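Local coordinates for oxetanocin-like protein (PDB 1XX7) that probably hydrolyses 2'-deoxyribonucleoside 5'-phosphates to the deoxyribonucleoside and phosphate, as a metal-dependent homodimeric nucleotidase of the HD-domain superfamily, at residues Lys30-Pro35 and Tyr141-Ser146; Ser42-Phe47 and Ile137-Glu142; Ile74-Glu79 and Ile130-Asp135; Glu115-Ala120 and Gln126-Ala131. All coordinates share one frame; numbering follows the deposited sequence.

Interaction 1. Residues Lys30-Pro35 and Tyr141-Ser146; sequences KGVPNP and YEYELS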
loop_
_atom_site.group_PDB
_atom_site.type_symbol
_atom_site.label_atom_id
_atom_site.label_comp_id
_atom_site.label_asym_id
_atom_site.label_seq_id
_atom_site.Cartn_x
_atom_site.Cartn_y
_atom_site.Cartn_z
ATOM N N LYS A 30 -6.306 14.239 -2.835
ATOM C CA LYS A 30 -7.196 13.913 -3.894
ATOM C C LYS A 30 -7.714 12.458 -3.897
ATOM O O LYS A 30 -8.657 12.172 -4.586
ATOM C CB LYS A 30 -6.552 14.191 -5.244
ATOM C CG LYS A 30 -6.405 15.642 -5.563
ATOM C CD LYS A 30 -7.736 16.214 -5.956
ATOM C CE LYS A 30 -7.681 17.685 -6.192
ATOM N NZ LYS A 30 -8.950 18.039 -6.951
ATOM N N GLY A 31 -7.080 11.545 -3.175
ATOM C CA GLY A 31 -7.497 10.150 -3.189
ATOM C C GLY A 31 -6.677 9.262 -4.091
ATOM O O GLY A 31 -7.010 8.095 -4.290
ATOM N N VAL A 32 -5.622 9.802 -4.683
ATOM C CA VAL A 32 -4.711 8.963 -5.445
ATOM C C VAL A 32 -4.098 7.977 -4.443
ATOM O O VAL A 32 -3.537 8.397 -3.436
ATOM C CB VAL A 32 -3.616 9.749 -6.135
ATOM C CG1 VAL A 32 -2.551 8.751 -6.772
ATOM C CG2 VAL A 32 -4.202 10.682 -7.159
ATOM N N PRO A 33 -4.255 6.664 -4.709
ATOM C CA PRO A 33 -3.992 5.606 -3.717
ATOM C C PRO A 33 -2.554 5.316 -3.241
ATOM O O PRO A 33 -2.352 4.935 -2.050
ATOM C CB PRO A 33 -4.620 4.337 -4.364
ATOM C CG PRO A 33 -4.653 4.573 -5.772
ATOM C CD PRO A 33 -4.842 6.110 -5.962
ATOM N N ASN A 34 -1.574 5.439 -4.116
ATOM C CA ASN A 34 -0.200 5.213 -3.647
ATOM C C ASN A 34 0.643 6.311 -4.229
ATOM O O ASN A 34 1.387 6.092 -5.137
ATOM C CB ASN A 34 0.331 3.810 -4.036
ATOM C CG ASN A 34 -0.213 2.678 -3.100
ATOM O OD1 ASN A 34 -0.843 1.714 -3.561
ATOM N ND2 ASN A 34 0.012 2.820 -1.799
ATOM N N PRO A 35 0.473 7.528 -3.712
ATOM C CA PRO A 35 1.018 8.661 -4.389
ATOM C C PRO A 35 2.589 8.632 -4.360
ATOM O O PRO A 35 3.160 8.102 -3.419
ATOM C CB PRO A 35 0.461 9.828 -3.580
ATOM C CG PRO A 35 0.271 9.271 -2.230
ATOM C CD PRO A 35 -0.231 7.902 -2.471
ATOM N N TYR A 141 -1.692 13.546 -15.606
ATOM C CA TYR A 141 -2.103 12.714 -16.736
ATOM C C TYR A 141 -1.874 11.193 -16.465
ATOM O O TYR A 141 -2.734 10.366 -16.707
ATOM C CB TYR A 141 -1.363 13.196 -17.996
ATOM C CG TYR A 141 -1.344 12.195 -19.116
ATOM C CD1 TYR A 141 -2.443 12.059 -19.981
ATOM C CD2 TYR A 141 -0.251 11.369 -19.297
ATOM C CE1 TYR A 141 -2.440 11.129 -20.992
ATOM C CE2 TYR A 141 -0.232 10.413 -20.322
ATOM C CZ TYR A 141 -1.322 10.305 -21.165
ATOM O OH TYR A 141 -1.300 9.367 -22.163
ATOM N N GLU A 142 -0.715 10.836 -15.918
ATOM C CA GLU A 142 -0.438 9.438 -15.565
ATOM C C GLU A 142 -1.414 8.954 -14.515
ATOM O O GLU A 142 -1.872 7.844 -14.618
ATOM C CB GLU A 142 0.996 9.270 -15.064
ATOM C CG GLU A 142 2.007 9.565 -16.186
ATOM C CD GLU A 142 3.414 9.608 -15.714
ATOM O OE1 GLU A 142 4.064 8.557 -15.597
ATOM O OE2 GLU A 142 3.878 10.687 -15.440
ATOM N N TYR A 143 -1.747 9.780 -13.511
ATOM C CA TYR A 143 -2.684 9.337 -12.470
ATOM C C TYR A 143 -4.109 9.211 -13.004
ATOM O O TYR A 143 -4.807 8.333 -12.599
ATOM C CB TYR A 143 -2.631 10.182 -11.187
ATOM C CG TYR A 143 -1.438 9.896 -10.304
ATOM C CD1 TYR A 143 -0.927 8.574 -10.138
ATOM C CD2 TYR A 143 -0.820 10.932 -9.613
ATOM C CE1 TYR A 143 0.234 8.329 -9.305
ATOM C CE2 TYR A 143 0.258 10.703 -8.770
ATOM C CZ TYR A 143 0.795 9.404 -8.627
ATOM O OH TYR A 143 1.871 9.285 -7.811
ATOM N N GLU A 144 -4.493 10.049 -13.954
ATOM C CA GLU A 144 -5.748 9.892 -14.676
ATOM C C GLU A 144 -5.853 8.580 -15.475
ATOM O O GLU A 144 -6.892 7.960 -15.473
ATOM C CB GLU A 144 -5.965 11.064 -15.608
ATOM C CG GLU A 144 -6.222 12.373 -14.858
ATOM C CD GLU A 144 -6.298 13.605 -15.770
ATOM O OE1 GLU A 144 -6.185 13.474 -17.014
ATOM O OE2 GLU A 144 -6.472 14.719 -15.233
ATOM N N LEU A 145 -4.780 8.168 -16.129
ATOM C CA LEU A 145 -4.726 6.878 -16.786
ATOM C C LEU A 145 -4.999 5.666 -15.845
ATOM O O LEU A 145 -5.487 4.645 -16.284
ATOM C CB LEU A 145 -3.358 6.723 -17.469
ATOM C CG LEU A 145 -3.041 7.550 -18.735
ATOM C CD1 LEU A 145 -1.672 7.097 -19.294
ATOM C CD2 LEU A 145 -4.116 7.333 -19.790
ATOM N N SER A 146 -4.665 5.799 -14.573
ATOM C CA SER A 146 -4.848 4.746 -13.567
ATOM C C SER A 146 -6.123 4.956 -12.770
ATOM O O SER A 146 -6.404 4.181 -11.868
ATOM C CB SER A 146 -3.657 4.727 -12.573
ATOM O OG SER A 146 -2.480 4.424 -13.299
#

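Interaction 2. Residues Ser42-Phe47 and Ile137-Glu142; sequences SYRVAF and IIQAYE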
loop_
_atom_site.group_PDB
_atom_site.type_symbol
_atom_site.label_atom_id
_atom_site.label_comp_id
_atom_site.label_asym_id
_atom_site.label_seq_id
_atom_site.Cartn_x
_atom_site.Cartn_y
_atom_site.Cartn_z
ATOM N N SER A 42 11.248 14.700 -7.372
ATOM C CA SER A 42 12.510 15.408 -7.519
ATOM C C SER A 42 13.497 14.754 -8.459
ATOM O O SER A 42 14.267 15.468 -9.146
ATOM C CB SER A 42 13.195 15.593 -6.167
ATOM O OG SER A 42 12.443 16.419 -5.333
ATOM N N TYR A 43 13.487 13.425 -8.486
ATOM C CA TYR A 43 14.198 12.673 -9.505
ATOM C C TYR A 43 13.809 13.074 -10.929
ATOM O O TYR A 43 14.701 13.332 -11.784
ATOM C CB TYR A 43 14.002 11.153 -9.383
ATOM C CG TYR A 43 14.612 10.519 -10.585
ATOM C CD1 TYR A 43 16.007 10.496 -10.732
ATOM C CD2 TYR A 43 13.852 10.092 -11.618
ATOM C CE1 TYR A 43 16.598 10.000 -11.874
ATOM C CE2 TYR A 43 14.442 9.586 -12.790
ATOM C CZ TYR A 43 15.825 9.554 -12.887
ATOM O OH TYR A 43 16.447 9.096 -14.007
ATOM N N ARG A 44 12.506 13.049 -11.236
ATOM C CA ARG A 44 12.075 13.355 -12.623
ATOM C C ARG A 44 12.218 14.840 -12.964
ATOM O O ARG A 44 12.438 15.194 -14.140
ATOM C CB ARG A 44 10.679 12.849 -12.974
ATOM C CG ARG A 44 10.516 12.720 -14.478
ATOM C CD ARG A 44 9.329 11.945 -14.925
ATOM N NE ARG A 44 8.097 12.616 -14.559
ATOM C CZ ARG A 44 6.878 12.191 -14.874
ATOM N NH1 ARG A 44 6.712 11.136 -15.658
ATOM N NH2 ARG A 44 5.829 12.868 -14.447
ATOM N N VAL A 45 12.122 15.697 -11.960
ATOM C CA VAL A 45 12.426 17.135 -12.150
ATOM C C VAL A 45 13.915 17.319 -12.639
ATOM O O VAL A 45 14.161 18.078 -13.588
ATOM C CB VAL A 45 12.146 17.984 -10.861
ATOM C CG1 VAL A 45 12.662 19.418 -11.004
ATOM C CG2 VAL A 45 10.670 18.014 -10.564
ATOM N N ALA A 46 14.861 16.627 -11.969
ATOM C CA ALA A 46 16.263 16.605 -12.369
ATOM C C ALA A 46 16.394 16.067 -13.772
ATOM O O ALA A 46 17.044 16.713 -14.631
ATOM C CB ALA A 46 17.112 15.790 -11.401
ATOM N N PHE A 47 15.717 14.928 -14.033
ATOM C CA PHE A 47 15.684 14.375 -15.377
ATOM C C PHE A 47 15.154 15.354 -16.446
ATOM O O PHE A 47 15.701 15.437 -17.551
ATOM C CB PHE A 47 14.912 13.045 -15.441
ATOM C CG PHE A 47 14.851 12.468 -16.810
ATOM C CD1 PHE A 47 15.902 11.759 -17.315
ATOM C CD2 PHE A 47 13.764 12.696 -17.636
ATOM C CE1 PHE A 47 15.849 11.246 -18.635
ATOM C CE2 PHE A 47 13.723 12.175 -18.916
ATOM C CZ PHE A 47 14.765 11.437 -19.405
ATOM N N ILE A 137 2.260 18.049 -14.076
ATOM C CA ILE A 137 1.184 18.016 -15.013
ATOM C C ILE A 137 1.171 16.683 -15.695
ATOM O O ILE A 137 0.097 16.112 -15.947
ATOM C CB ILE A 137 1.314 19.130 -16.117
ATOM C CG1 ILE A 137 1.302 20.526 -15.503
ATOM C CG2 ILE A 137 0.146 19.038 -17.117
ATOM C CD1 ILE A 137 1.743 21.571 -16.501
ATOM N N ILE A 138 2.355 16.192 -16.024
ATOM C CA ILE A 138 2.473 14.894 -16.657
ATOM C C ILE A 138 2.100 13.783 -15.669
ATOM O O ILE A 138 1.462 12.824 -16.066
ATOM C CB ILE A 138 3.876 14.663 -17.269
ATOM C CG1 ILE A 138 4.124 15.623 -18.433
ATOM C CG2 ILE A 138 4.000 13.233 -17.792
ATOM C CD1 ILE A 138 5.639 15.723 -18.890
ATOM N N GLN A 139 2.477 13.946 -14.399
ATOM C CA GLN A 139 2.071 13.025 -13.349
ATOM C C GLN A 139 0.560 12.978 -13.186
ATOM O O GLN A 139 0.004 11.911 -12.975
ATOM C CB GLN A 139 2.743 13.363 -12.012
ATOM C CG GLN A 139 2.510 12.281 -10.923
ATOM C CD GLN A 139 3.045 10.940 -11.350
ATOM O OE1 GLN A 139 4.256 10.790 -11.569
ATOM N NE2 GLN A 139 2.148 9.957 -11.517
ATOM N N ALA A 140 -0.099 14.127 -13.355
ATOM C CA ALA A 140 -1.561 14.218 -13.286
ATOM C C ALA A 140 -2.216 13.418 -14.396
ATOM O O ALA A 140 -3.125 12.621 -14.122
ATOM C CB ALA A 140 -2.032 15.675 -13.287
ATOM N N TYR A 141 -1.692 13.546 -15.606
ATOM C CA TYR A 141 -2.103 12.714 -16.736
ATOM C C TYR A 141 -1.874 11.193 -16.465
ATOM O O TYR A 141 -2.734 10.366 -16.707
ATOM C CB TYR A 141 -1.363 13.196 -17.996
ATOM C CG TYR A 141 -1.344 12.195 -19.116
ATOM C CD1 TYR A 141 -2.443 12.059 -19.981
ATOM C CD2 TYR A 141 -0.251 11.369 -19.297
ATOM C CE1 TYR A 141 -2.440 11.129 -20.992
ATOM C CE2 TYR A 141 -0.232 10.413 -20.322
ATOM C CZ TYR A 141 -1.322 10.305 -21.165
ATOM O OH TYR A 141 -1.300 9.367 -22.163
ATOM N N GLU A 142 -0.715 10.836 -15.918
ATOM C CA GLU A 142 -0.438 9.438 -15.565
ATOM C C GLU A 142 -1.414 8.954 -14.515
ATOM O O GLU A 142 -1.872 7.844 -14.618
ATOM C CB GLU A 142 0.996 9.270 -15.064
ATOM C CG GLU A 142 2.007 9.565 -16.186
ATOM C CD GLU A 142 3.414 9.608 -15.714
ATOM O OE1 GLU A 142 4.064 8.557 -15.597
ATOM O OE2 GLU A 142 3.878 10.687 -15.440
#

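Interaction 3. Residues Ile74-Glu79 and Ile130-Asp135; sequences IHDLGE and IADKLD. With NI (nickel (II) ion), chain G.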
loop_
_atom_site.group_PDB
_atom_site.type_symbol
_atom_site.label_atom_id
_atom_site.label_comp_id
_atom_site.label_asym_id
_atom_site.label_seq_id
_atom_site.Cartn_x
_atom_site.Cartn_y
_atom_site.Cartn_z
ATOM N N ILE A 74 18.256 20.117 -5.096
ATOM C CA ILE A 74 17.993 20.683 -3.753
ATOM C C ILE A 74 16.605 21.339 -3.634
ATOM O O ILE A 74 16.185 21.686 -2.555
ATOM C CB ILE A 74 19.115 21.647 -3.304
ATOM C CG1 ILE A 74 19.233 22.859 -4.231
ATOM C CG2 ILE A 74 20.490 20.891 -3.264
ATOM C CD1 ILE A 74 18.334 23.996 -3.925
ATOM N N HIS A 75 15.877 21.486 -4.738
ATOM C CA HIS A 75 14.779 22.448 -4.735
ATOM C C HIS A 75 13.619 22.137 -3.756
ATOM O O HIS A 75 12.997 23.066 -3.231
ATOM C CB HIS A 75 14.294 22.710 -6.139
ATOM C CG HIS A 75 13.227 21.783 -6.582
ATOM N ND1 HIS A 75 13.494 20.515 -7.036
ATOM C CD2 HIS A 75 11.884 21.920 -6.595
ATOM C CE1 HIS A 75 12.358 19.902 -7.313
ATOM N NE2 HIS A 75 11.366 20.736 -7.073
ATOM N N ASP A 76 13.366 20.851 -3.476
ATOM C CA ASP A 76 12.323 20.446 -2.533
ATOM C C ASP A 76 12.913 19.748 -1.307
ATOM O O ASP A 76 12.172 19.174 -0.515
ATOM C CB ASP A 76 11.315 19.531 -3.218
ATOM C CG ASP A 76 10.306 20.296 -4.051
ATOM O OD1 ASP A 76 10.264 21.523 -3.965
ATOM O OD2 ASP A 76 9.529 19.672 -4.801
ATOM N N LEU A 77 14.231 19.864 -1.112
ATOM C CA LEU A 77 14.894 19.207 -0.003
ATOM C C LEU A 77 14.483 19.759 1.385
ATOM O O LEU A 77 14.504 19.023 2.382
ATOM C CB LEU A 77 16.392 19.327 -0.187
ATOM C CG LEU A 77 17.319 18.500 0.692
ATOM C CD1 LEU A 77 16.863 17.001 0.859
ATOM C CD2 LEU A 77 18.714 18.601 0.069
ATOM N N GLY A 78 14.095 21.039 1.429
ATOM C CA GLY A 78 13.514 21.634 2.626
ATOM C C GLY A 78 12.217 20.962 3.100
ATOM O O GLY A 78 11.833 21.094 4.275
ATOM N N GLU A 79 11.568 20.230 2.190
ATOM C CA GLU A 79 10.378 19.457 2.518
ATOM C C GLU A 79 10.682 18.225 3.372
ATOM O O GLU A 79 9.787 17.697 4.010
ATOM C CB GLU A 79 9.598 19.086 1.240
ATOM C CG GLU A 79 9.203 20.331 0.476
ATOM C CD GLU A 79 8.242 20.121 -0.678
ATOM O OE1 GLU A 79 8.067 18.985 -1.194
ATOM O OE2 GLU A 79 7.683 21.143 -1.098
ATOM N N ILE A 130 10.050 25.401 -14.647
ATOM C CA ILE A 130 9.371 24.762 -15.742
ATOM C C ILE A 130 9.368 23.234 -15.589
ATOM O O ILE A 130 8.363 22.603 -15.792
ATOM C CB ILE A 130 9.966 25.190 -17.087
ATOM C CG1 ILE A 130 9.536 26.626 -17.378
ATOM C CG2 ILE A 130 9.432 24.297 -18.233
ATOM C CD1 ILE A 130 10.321 27.262 -18.502
ATOM N N ALA A 131 10.511 22.662 -15.252
ATOM C CA ALA A 131 10.639 21.200 -15.112
ATOM C C ALA A 131 9.732 20.665 -14.005
ATOM O O ALA A 131 9.140 19.627 -14.116
ATOM C CB ALA A 131 12.113 20.832 -14.815
ATOM N N ASP A 132 9.688 21.396 -12.911
ATOM C CA ASP A 132 8.886 21.043 -11.769
ATOM C C ASP A 132 7.368 20.959 -12.078
ATOM O O ASP A 132 6.670 19.990 -11.706
ATOM C CB ASP A 132 9.165 22.072 -10.696
ATOM C CG ASP A 132 8.483 21.742 -9.408
ATOM O OD1 ASP A 132 8.867 20.777 -8.758
ATOM O OD2 ASP A 132 7.536 22.436 -9.049
ATOM N N LYS A 133 6.888 21.985 -12.774
ATOM C CA LYS A 133 5.516 22.050 -13.235
ATOM C C LYS A 133 5.207 21.015 -14.269
ATOM O O LYS A 133 4.119 20.454 -14.269
ATOM C CB LYS A 133 5.221 23.464 -13.744
ATOM C CG LYS A 133 5.134 24.463 -12.565
ATOM C CD LYS A 133 5.275 25.901 -13.005
ATOM C CE LYS A 133 5.123 26.863 -11.817
ATOM N NZ LYS A 133 4.004 26.410 -10.904
ATOM N N LEU A 134 6.157 20.744 -15.160
ATOM C CA LEU A 134 5.980 19.675 -16.158
ATOM C C LEU A 134 5.900 18.278 -15.546
ATOM O O LEU A 134 5.104 17.480 -15.980
ATOM C CB LEU A 134 7.076 19.722 -17.204
ATOM C CG LEU A 134 7.020 20.964 -18.110
ATOM C CD1 LEU A 134 8.083 20.835 -19.173
ATOM C CD2 LEU A 134 5.659 21.172 -18.732
ATOM N N ASP A 135 6.742 17.987 -14.558
ATOM C CA ASP A 135 6.652 16.731 -13.855
ATOM C C ASP A 135 5.222 16.545 -13.255
ATOM O O ASP A 135 4.617 15.499 -13.422
ATOM C CB ASP A 135 7.669 16.659 -12.732
ATOM C CG ASP A 135 7.453 15.457 -11.852
ATOM O OD1 ASP A 135 7.656 14.304 -12.322
ATOM O OD2 ASP A 135 7.047 15.668 -10.702
HETATM NI NI NI G . 9.101 20.288 -6.808
#

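Interaction 4. Residues Glu115-Ala120 and Gln126-Ala131; sequences EEYSKA and QLVKIA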
loop_
_atom_site.group_PDB
_atom_site.type_symbol
_atom_site.label_atom_id
_atom_site.label_comp_id
_atom_site.label_asym_id
_atom_site.label_seq_id
_atom_site.Cartn_x
_atom_site.Cartn_y
_atom_site.Cartn_z
ATOM N N GLU A 115 17.005 30.155 -3.459
ATOM C CA GLU A 115 16.502 31.505 -3.813
ATOM C C GLU A 115 16.257 31.606 -5.315
ATOM O O GLU A 115 15.215 32.128 -5.732
ATOM C CB GLU A 115 17.443 32.647 -3.336
ATOM N N GLU A 116 17.203 31.112 -6.129
ATOM C CA GLU A 116 17.047 31.171 -7.579
ATOM C C GLU A 116 15.823 30.390 -8.027
ATOM O O GLU A 116 15.100 30.793 -8.960
ATOM C CB GLU A 116 18.268 30.601 -8.314
ATOM C CG GLU A 116 19.375 31.614 -8.571
ATOM C CD GLU A 116 20.408 31.155 -9.567
ATOM O OE1 GLU A 116 20.097 30.836 -10.732
ATOM O OE2 GLU A 116 21.564 31.198 -9.195
ATOM N N TYR A 117 15.633 29.222 -7.415
ATOM C CA TYR A 117 14.484 28.383 -7.741
ATOM C C TYR A 117 13.209 29.163 -7.345
ATOM O O TYR A 117 12.281 29.339 -8.182
ATOM C CB TYR A 117 14.530 26.998 -7.046
ATOM C CG TYR A 117 13.249 26.240 -7.276
ATOM C CD1 TYR A 117 12.973 25.722 -8.516
ATOM C CD2 TYR A 117 12.274 26.133 -6.284
ATOM C CE1 TYR A 117 11.831 25.079 -8.774
ATOM C CE2 TYR A 117 11.058 25.467 -6.554
ATOM C CZ TYR A 117 10.868 24.957 -7.817
ATOM O OH TYR A 117 9.732 24.280 -8.179
ATOM N N SER A 118 13.165 29.624 -6.100
ATOM C CA SER A 118 11.921 30.211 -5.602
ATOM C C SER A 118 11.593 31.521 -6.337
ATOM O O SER A 118 10.480 31.745 -6.714
ATOM C CB SER A 118 11.900 30.349 -4.065
ATOM O OG SER A 118 13.096 30.863 -3.567
ATOM N N LYS A 119 12.582 32.331 -6.640
ATOM C CA LYS A 119 12.327 33.556 -7.388
ATOM C C LYS A 119 12.022 33.287 -8.843
ATOM O O LYS A 119 11.184 33.984 -9.431
ATOM C CB LYS A 119 13.523 34.485 -7.246
ATOM C CG LYS A 119 13.693 35.036 -5.837
ATOM C CD LYS A 119 12.628 36.086 -5.525
ATOM C CE LYS A 119 13.041 36.976 -4.322
ATOM N N ALA A 120 12.691 32.276 -9.418
ATOM C CA ALA A 120 12.546 31.886 -10.820
ATOM C C ALA A 120 12.754 33.050 -11.797
ATOM O O ALA A 120 11.987 33.252 -12.759
ATOM C CB ALA A 120 11.230 31.229 -11.047
ATOM N N GLN A 126 14.301 29.690 -13.793
ATOM C CA GLN A 126 13.138 29.499 -14.652
ATOM C C GLN A 126 13.067 28.098 -15.221
ATOM O O GLN A 126 11.967 27.513 -15.339
ATOM C CB GLN A 126 13.190 30.431 -15.857
ATOM C CG GLN A 126 13.097 31.904 -15.578
ATOM C CD GLN A 126 13.266 32.685 -16.878
ATOM O OE1 GLN A 126 12.576 32.421 -17.861
ATOM N NE2 GLN A 126 14.161 33.639 -16.875
ATOM N N LEU A 127 14.222 27.594 -15.659
ATOM C CA LEU A 127 14.307 26.244 -16.214
ATOM C C LEU A 127 13.804 25.146 -15.222
ATOM O O LEU A 127 13.080 24.251 -15.618
ATOM C CB LEU A 127 15.738 25.914 -16.685
ATOM C CG LEU A 127 15.937 24.475 -17.217
ATOM C CD1 LEU A 127 15.000 24.135 -18.337
ATOM C CD2 LEU A 127 17.384 24.269 -17.668
ATOM N N VAL A 128 14.221 25.231 -13.967
ATOM C CA VAL A 128 13.853 24.233 -12.983
ATOM C C VAL A 128 12.394 24.402 -12.560
ATOM O O VAL A 128 11.719 23.408 -12.314
ATOM C CB VAL A 128 14.792 24.238 -11.759
ATOM C CG1 VAL A 128 14.379 23.155 -10.798
ATOM C CG2 VAL A 128 16.243 23.992 -12.188
ATOM N N LYS A 129 11.908 25.643 -12.493
ATOM C CA LYS A 129 10.477 25.887 -12.310
ATOM C C LYS A 129 9.594 25.284 -13.415
ATOM O O LYS A 129 8.513 24.699 -13.158
ATOM C CB LYS A 129 10.198 27.405 -12.177
ATOM C CG LYS A 129 8.785 27.752 -11.618
ATOM C CD LYS A 129 8.600 27.434 -10.110
ATOM C CE LYS A 129 9.144 28.592 -9.244
ATOM N NZ LYS A 129 9.114 28.422 -7.748
ATOM N N ILE A 130 10.050 25.401 -14.647
ATOM C CA ILE A 130 9.371 24.762 -15.742
ATOM C C ILE A 130 9.368 23.234 -15.589
ATOM O O ILE A 130 8.363 22.603 -15.792
ATOM C CB ILE A 130 9.966 25.190 -17.087
ATOM C CG1 ILE A 130 9.536 26.626 -17.378
ATOM C CG2 ILE A 130 9.432 24.297 -18.233
ATOM C CD1 ILE A 130 10.321 27.262 -18.502
ATOM N N ALA A 131 10.511 22.662 -15.252
ATOM C CA ALA A 131 10.639 21.200 -15.112
ATOM C C ALA A 131 9.732 20.665 -14.005
ATOM O O ALA A 131 9.140 19.627 -14.116
ATOM C CB ALA A 131 12.113 20.832 -14.815
#

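Interaction 1. Residues Lys30-Pro35 and Tyr141-Ser146
Tyr143 and Val32 meet as a flat ring and a single methyl, a compact case of a loop fastened to a helix by one aromatic side chain. Methyl CG1 of Val32 sits over the middle of one face of the Tyr143 ring, 3.6 Å from the centroid and only 5° off the normal, which makes a well-centred CH-pi contact. A chi1 of 172° swings CG1 of Val32 away from the backbone N and onto the ring. The two side chains cross at about a right angle. Farther along the loop, Pro35 meets the phenol end, its CA lying 3.6 Å from Tyr143 OH. That hydroxyl is hydrogen-bonded to the backbone N of Glu36, and Trp27 and the Tyr143 ring meet edge-to-face. A leucine in place of Tyr143 would probably leave Glu36 N without this partner and Val32 without an aromatic face to rest on. Gly31, just before the contact, ends helix 25-30 in a Schellman motif whose positive phi turns the chain into this loop. Within the all-helical HD-domain fold, the loop that follows a Schellman-capped helix thus packs, through Val32 and Pro35, on Tyr143 in the final turn of helix 123-145.

Interaction 2. Residues Ser42-Phe47 and Ile137-Glu142
CG of Arg44 stands anti to the backbone N, and a bend at chi3 (65°) then carries the guanidinium across to helix 137-142, where Glu142, extended beyond CG, comes from the opposite direction. The reach is needed because the axes of segments 42-47 and 137-142 come no closer than 12.3 Å, at 123° between their N-to-C directions, so long side chains bridge what backbones cannot. The salt bridge is end-on, with both terminal nitrogens directed to one oxygen. Arg44 NH1 lies 2.9 Å from Glu142 OE2 and meets it on the syn side, whereas Arg44 NH2, at 3.1 Å from the same OE2, arrives nearly along the C-O axis. Both bonds are noticeably bent, as expected when two donors share one acceptor. OE2 lies close to the guanidinium plane, but the carboxylate is turned 34° from it. Beside this pair, Ile138 CG2 packs obliquely against the guanidinium, 3.8 Å from Arg44 NH2. The cation has further partners: NE forms a salt bridge with Asp135, which also pairs with Lys20 of the fourth subunit, and NH1 bonds to Ile13 O of that subunit. A methionine in place of Arg44 would probably leave Glu142 OE2 without the two bonds it takes from the guanidinium, and Asp135 without one of its two cationic partners. Set between these two buried acids, the arginine is likely to offset part of the cost of burying their charges, and it joins helix 38-58 to helix 123-145 beside the subunit interface.

Interaction 3. Residues Ile74-Glu79 and Ile130-Asp135
Two successive type I turns, Ile74 to Leu77 and Asp76 to Glu79, carry the chain out of helix 65-74 and set His75 opposite Asp132 on helix 130-135, their CA atoms 9.3 Å apart. A nickel ion bridges that separation, illustrating how a metal can join segments that have little direct packing. His75 binds it through NE2 at 2.3 Å, Asp76 through OD2 at 2.1 Å and Asp132 through OD1 at 2.0 Å. Each carboxylate thus uses one oxygen as its ligand; the other oxygen of Asp132, OD2, lies 3.5 Å from the nickel. His75 NE2 and Asp132 OD1 approach to 3.0 Å as fellow ligands, not as a hydrogen-bonded pair, and the imidazole plane is turned 77° from the Asp132 carboxylate. The His75 chi1 of 89° places CG between the backbone N and carbonyl carbon, lifting the ring toward the metal. The other ring nitrogen, ND1, donates to Ala72 O; with the metal bond at NE2 this second-shell contact holds the ring's rotation. The two carboxylate planes are nearly perpendicular, 84° apart, and the shared cation is likely to offset the proximity of their charges. His41 completes the protein ligands, and Asp135 bonds to its ND1. Together they form the H...HD...D metal site characteristic of the HD superfamily, in which the adjacent His-Asp pair gives the domain its name.

Interaction 4. Residues Glu115-Ala120 and Gln126-Ala131
The Tyr117 ring carries the ammonium of Lys129 over one face and has Val128 near its rim, so a single aromatic side chain serves both a charge and an apolar neighbour. Lys129 NZ is 4.1 Å from the ring centroid and 25° off the normal, displaced from the centre toward the CE2 side, in a cation-pi contact. In the ring plane, at the edge, lies the backbone C of Val128, while methyl CG1 of Val128 approaches obliquely to 3.7 Å from Tyr117 CD1. The lysine gets there by folding: bends at chi2 (71°) and chi3 curl the chain over the tyrosine, bringing Lys129 CD to 3.9 Å from Tyr117 OH. Lys129 NZ also makes a weak hydrogen bond, 3.3 Å, to Tyr117 O, so one residue offers it both a ring face and a carbonyl at the C-terminal end of a helix, where the helix dipole would probably add to the attraction. Ala120, which leaves helix 111-119 with positive phi, places CB 3.8 Å from Lys129 CE and packs against the bent part of the lysine chain. Ala120 O lies 3.3 Å from Gln126 CG, while Gln126 OE1 accepts from Ile166 N and NE2 donates to Leu121 O. The Tyr117 ring also meets the imidazole of metal ligand His75. The axes of segments 115-119 and 126-131 come within 8.3 Å at 63°, joined by a short connection, with Ile71 of helix 65-74 packing against both Tyr117 and Val128.

From the N terminus, the loop after helix 25-30 is the first segment to find its partner, the end of helix 123-145, so interaction 1 closes the longest loop. Interaction 2 starts on helix 38-58 and returns to the same helix, sharing Tyr141 and Glu142 with interaction 1. Nested inside both loops is interaction 3, joining the turn after helix 65-74 to residues 130-135. Interaction 4, spanning the short connection from helix 111-119, also lies inside the loops of interactions 1 and 2 and ends on the same stretch as interaction 3, sharing Ile130 and Ala131. Helix 123-145 is thus the common spine. Val45 of helix 38-58 packs on His75, Asp132 and Val128, bringing interactions 2, 3 and 4 together.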